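Local coordinates for oxidoreductase (Ralstonia eutropha, PDB 3HJ9) that probably acts as an FMN-dependent oxidoreductase of the nitroreductase family, putatively reducing nitro compounds, with its flavin pockets built where two subunits meet, at the interface of chains A and B. Numbering follows the deposited sequence. Chains: chain A/B, Oxidoreductase.

Contact 1: the interface of chains A and B. Residues chain A 157-158, 161-162, 206-207; chain B 157-158, 161-162, 207.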
# COMPACT_ATOMS: atom_id res chain seq x y z
N GLU A 157 -9.08 -11.23 2.29
CA GLU A 157 -9.36 -9.80 2.54
C GLU A 157 -8.06 -9.08 2.83
O GLU A 157 -7.87 -7.98 2.31
CB GLU A 157 -10.39 -9.53 3.66
CG GLU A 157 -10.68 -8.01 3.87
CD GLU A 157 -11.17 -7.29 2.61
OE1 GLU A 157 -12.34 -7.48 2.24
OE2 GLU A 157 -10.40 -6.48 2.01
N THR A 158 -7.15 -9.69 3.61
CA THR A 158 -5.83 -9.08 3.89
C THR A 158 -5.01 -8.90 2.59
O THR A 158 -4.43 -7.85 2.35
CB THR A 158 -5.00 -9.91 4.86
OG1 THR A 158 -5.72 -10.07 6.10
CG2 THR A 158 -3.64 -9.25 5.14
N ALA A 161 -6.77 -6.21 0.24
CA ALA A 161 -6.62 -4.86 0.86
C ALA A 161 -5.16 -4.37 0.82
O ALA A 161 -4.93 -3.22 0.52
CB ALA A 161 -7.14 -4.86 2.34
N ALA A 162 -4.19 -5.26 1.08
CA ALA A 162 -2.74 -4.92 1.02
C ALA A 162 -2.29 -4.55 -0.40
O ALA A 162 -1.65 -3.49 -0.59
CB ALA A 162 -1.85 -6.04 1.58
N ILE A 206 -12.87 -2.74 -3.08
CA ILE A 206 -12.13 -2.77 -1.80
C ILE A 206 -11.82 -1.37 -1.29
O ILE A 206 -11.96 -1.10 -0.12
CB ILE A 206 -10.76 -3.57 -1.93
CG1 ILE A 206 -10.99 -5.00 -2.38
CG2 ILE A 206 -10.07 -3.69 -0.58
CD1 ILE A 206 -12.02 -5.80 -1.45
N LEU A 207 -11.29 -0.52 -2.16
CA LEU A 207 -10.97 0.87 -1.87
C LEU A 207 -11.25 1.72 -3.08
O LEU A 207 -11.23 1.21 -4.21
CB LEU A 207 -9.46 1.03 -1.59
CG LEU A 207 -8.79 0.34 -0.42
CD1 LEU A 207 -7.25 0.48 -0.57
CD2 LEU A 207 -9.31 0.90 0.93
N GLU B 157 -9.82 -5.34 9.49
CA GLU B 157 -8.92 -6.15 8.66
C GLU B 157 -8.54 -5.39 7.37
O GLU B 157 -7.34 -5.28 7.06
CB GLU B 157 -9.55 -7.51 8.35
CG GLU B 157 -8.58 -8.57 7.78
CD GLU B 157 -7.68 -9.26 8.85
OE1 GLU B 157 -7.07 -8.58 9.74
OE2 GLU B 157 -7.56 -10.51 8.77
N THR B 158 -9.54 -4.86 6.66
CA THR B 158 -9.32 -4.10 5.41
C THR B 158 -8.42 -2.87 5.66
O THR B 158 -7.47 -2.65 4.94
CB THR B 158 -10.67 -3.62 4.77
OG1 THR B 158 -11.51 -4.75 4.47
CG2 THR B 158 -10.43 -2.83 3.45
N ALA B 161 -4.78 -3.87 6.84
CA ALA B 161 -4.11 -4.46 5.67
C ALA B 161 -3.77 -3.43 4.58
O ALA B 161 -2.64 -3.45 4.05
CB ALA B 161 -4.93 -5.65 5.08
N ALA B 162 -4.70 -2.51 4.29
CA ALA B 162 -4.45 -1.45 3.29
C ALA B 162 -3.35 -0.47 3.77
O ALA B 162 -2.50 -0.06 2.97
CB ALA B 162 -5.74 -0.69 2.92
N LEU B 207 1.70 -8.58 7.77
CA LEU B 207 2.65 -8.67 6.67
C LEU B 207 4.07 -8.59 7.24
O LEU B 207 4.29 -7.95 8.28
CB LEU B 207 2.46 -7.52 5.66
CG LEU B 207 1.15 -7.31 4.90
CD1 LEU B 207 1.17 -5.95 4.16
CD2 LEU B 207 0.87 -8.45 3.94
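A:Ala161 and A:Ala162 meet B:Ala161 and B:Ala162 where helix 156-177 of chain A crosses helix 153-178 of chain B, the two running in the same general direction and packing backbone to backbone. The carbonyl oxygen O of A:Ala161 lies 3.3 Å from CA of B:Ala162, and the twin approach on the other side of the two-fold is nearly equal. Between the helices the methyls of the two Ala161 residues pass alongside one another, CB of A:Ala161 3.6 Å from CB of B:Ala161. Each is directed past the other onto the Thr158 turn of the opposite helix, CB of A:Ala161 lying 3.4 Å from the carbonyl O of B:Thr158. The small alanine side chains probably allow the backbones to come this close.

One turn back, Thr158 and Glu157 of opposite chains overlap. A:Glu157 has CG anti to its backbone N (chi1 -179°) and then bends at chi2 (57°), which swings the carboxylate over B:Thr158. The hydroxyl OG1 of B:Thr158 stands almost directly over CD of A:Glu157, with OE2 equally near at 3.2 Å. Because it lies above the carboxylate face, the contact is one of packing and polarity and not a hydrogen bond. In the twin, OG1 of A:Thr158 is again above the face but displaced toward OE2 of B:Glu157, at 3.3 Å. B:Thr158 buries the most surface in this patch; its methyl CG2 lies 4.0 Å from CB of A:Ala161. From strand 203-212, A:Ile206 brings its CG2 methyl toward the same threonine methyl. Leu207 closes both ends of the patch: CD1 of B:Leu207 touches CB of A:Ala162 at 4.0 Å.

Contact 2: the interface of chains A and B. Residues chain A 49, 165, 169, 172, 184; chain B 84-86, 166, 170.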
# COMPACT_ATOMS: atom_id res chain seq x y z
N ARG A 49 3.68 13.34 0.61
CA ARG A 49 2.57 12.36 0.55
C ARG A 49 1.54 12.76 1.63
O ARG A 49 1.90 12.91 2.80
CB ARG A 49 3.11 10.93 0.71
CG ARG A 49 2.24 9.77 0.14
CD ARG A 49 0.87 9.61 0.77
NE ARG A 49 0.93 9.65 2.23
CZ ARG A 49 -0.10 9.89 3.05
NH1 ARG A 49 -1.33 10.07 2.59
NH2 ARG A 49 0.12 9.95 4.36
N GLY A 165 -3.91 -1.33 -1.26
CA GLY A 165 -3.18 -0.32 -0.52
C GLY A 165 -1.87 0.11 -1.18
O GLY A 165 -1.55 1.28 -1.21
N GLU A 169 -1.00 3.47 -2.88
CA GLU A 169 0.18 4.23 -2.41
C GLU A 169 1.03 4.74 -3.58
O GLU A 169 1.52 5.87 -3.54
CB GLU A 169 1.02 3.42 -1.42
CG GLU A 169 2.14 4.19 -0.76
CD GLU A 169 1.69 5.37 0.10
OE1 GLU A 169 0.47 5.60 0.25
OE2 GLU A 169 2.59 6.08 0.63
N TYR A 172 -0.83 7.81 -4.73
CA TYR A 172 -0.52 8.93 -3.81
C TYR A 172 0.81 9.62 -4.09
O TYR A 172 0.87 10.85 -4.18
CB TYR A 172 -0.46 8.46 -2.36
CG TYR A 172 -1.69 8.61 -1.51
CD1 TYR A 172 -2.16 9.87 -1.14
CD2 TYR A 172 -2.34 7.48 -0.98
CE1 TYR A 172 -3.30 10.01 -0.26
CE2 TYR A 172 -3.44 7.62 -0.10
CZ TYR A 172 -3.91 8.85 0.24
OH TYR A 172 -4.99 8.92 1.10
N VAL A 184 -7.43 8.16 -0.41
CA VAL A 184 -7.90 6.79 -0.47
C VAL A 184 -9.14 6.73 0.47
O VAL A 184 -9.19 7.42 1.51
CB VAL A 184 -6.79 5.74 -0.09
CG1 VAL A 184 -6.37 5.83 1.39
CG2 VAL A 184 -7.30 4.33 -0.45
N THR B 84 4.25 9.28 6.31
CA THR B 84 4.57 9.04 4.91
C THR B 84 3.49 8.16 4.24
O THR B 84 3.31 8.26 3.02
CB THR B 84 5.97 8.34 4.75
OG1 THR B 84 6.03 7.19 5.59
CG2 THR B 84 7.17 9.31 5.09
N ALA B 85 2.76 7.34 5.00
CA ALA B 85 1.66 6.51 4.47
C ALA B 85 0.34 6.93 5.10
O ALA B 85 0.33 7.44 6.23
CB ALA B 85 1.93 5.07 4.73
N PRO B 86 -0.79 6.73 4.39
CA PRO B 86 -2.07 7.08 4.98
C PRO B 86 -2.44 6.08 6.09
O PRO B 86 -1.86 4.97 6.18
CB PRO B 86 -3.03 6.98 3.79
CG PRO B 86 -2.44 5.89 2.97
CD PRO B 86 -0.97 6.16 3.04
N ALA B 166 0.40 -0.15 1.99
CA ALA B 166 0.97 1.16 1.60
C ALA B 166 2.35 1.41 2.21
O ALA B 166 3.27 1.90 1.56
CB ALA B 166 0.00 2.31 1.97
N ASN B 170 5.86 1.83 0.21
CA ASN B 170 6.86 2.90 0.38
C ASN B 170 8.26 2.24 0.53
O ASN B 170 9.22 2.68 -0.10
CB ASN B 170 6.59 3.75 1.60
CG ASN B 170 5.43 4.71 1.45
OD1 ASN B 170 4.91 4.90 0.38
ND2 ASN B 170 5.08 5.39 2.56
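B:Pro86, A:Glu169 and A:Arg49 interlock here, the proline ring of one subunit entering a notch formed by side chains of the other. CG of B:Pro86 packs 3.7 Å from CE2 of A:Tyr172, while CD of the proline lies beside the carboxylate oxygen OE1 of A:Glu169. A:Arg49 covers a further side, its chain crossing the proline at about a right angle. The peptide N of B:Pro86 stands 3.3 Å above the plane of the A:Arg49 guanidinium, toward its rim, so the cationic group lies over the B:Ala85-B:Pro86 peptide.

NE of A:Arg49 donates a somewhat bent hydrogen bond to the carbonyl O of B:Thr84 at 2.9 Å, approaching from above the carbonyl plane, 60° out of it. NH1 of A:Arg49 lies 3.5 Å above the A:Tyr172 ring toward its rim, so guanidinium and proline share one face of the phenol. Backbone N of A:Val184 gives a nearly straight hydrogen bond to OH of A:Tyr172 at 3.0 Å (175° at H), fixing that ring.

A:Glu169 packs its CB on CB of B:Ala166 at 3.7 Å. With CG anti to the backbone N (chi1 -173°), a bend at chi2 carries the carboxylate across the B:Asn170 amide. OD1 of B:Asn170 is modelled 2.6 Å from OE2 of A:Glu169; two acceptors so close suggest that the amide O and N may be exchanged, pointing an NH2 at the carboxylate, or that a proton is shared. The weak bond from ND2 to OE2 is therefore doubtful.

A:Arg49 is an FMN-binding residue, and Pro86 also lines the flavin pocket. In this family the FMN sites lie between the subunits, so this contact probably joins segments that build a shared site.

The C-alpha centres of contact 1 and contact 2 lie about 13 Å apart, and the same pair of helices, 156-177 of chain A and 153-178 of chain B, runs through both. Contact 1 uses the early turns, where the helix backbones pack directly on each other, and adds residues of strand 203-212; contact 2 adds loop residues from both chains beside the later turns. The two-fold repeats each arrangement with the chains exchanged. Helix pairing may thus set the register of the subunits and, through it, the placing of the flavin-binding loops, consistent with the intertwined dimers characteristic of the nitroreductase family.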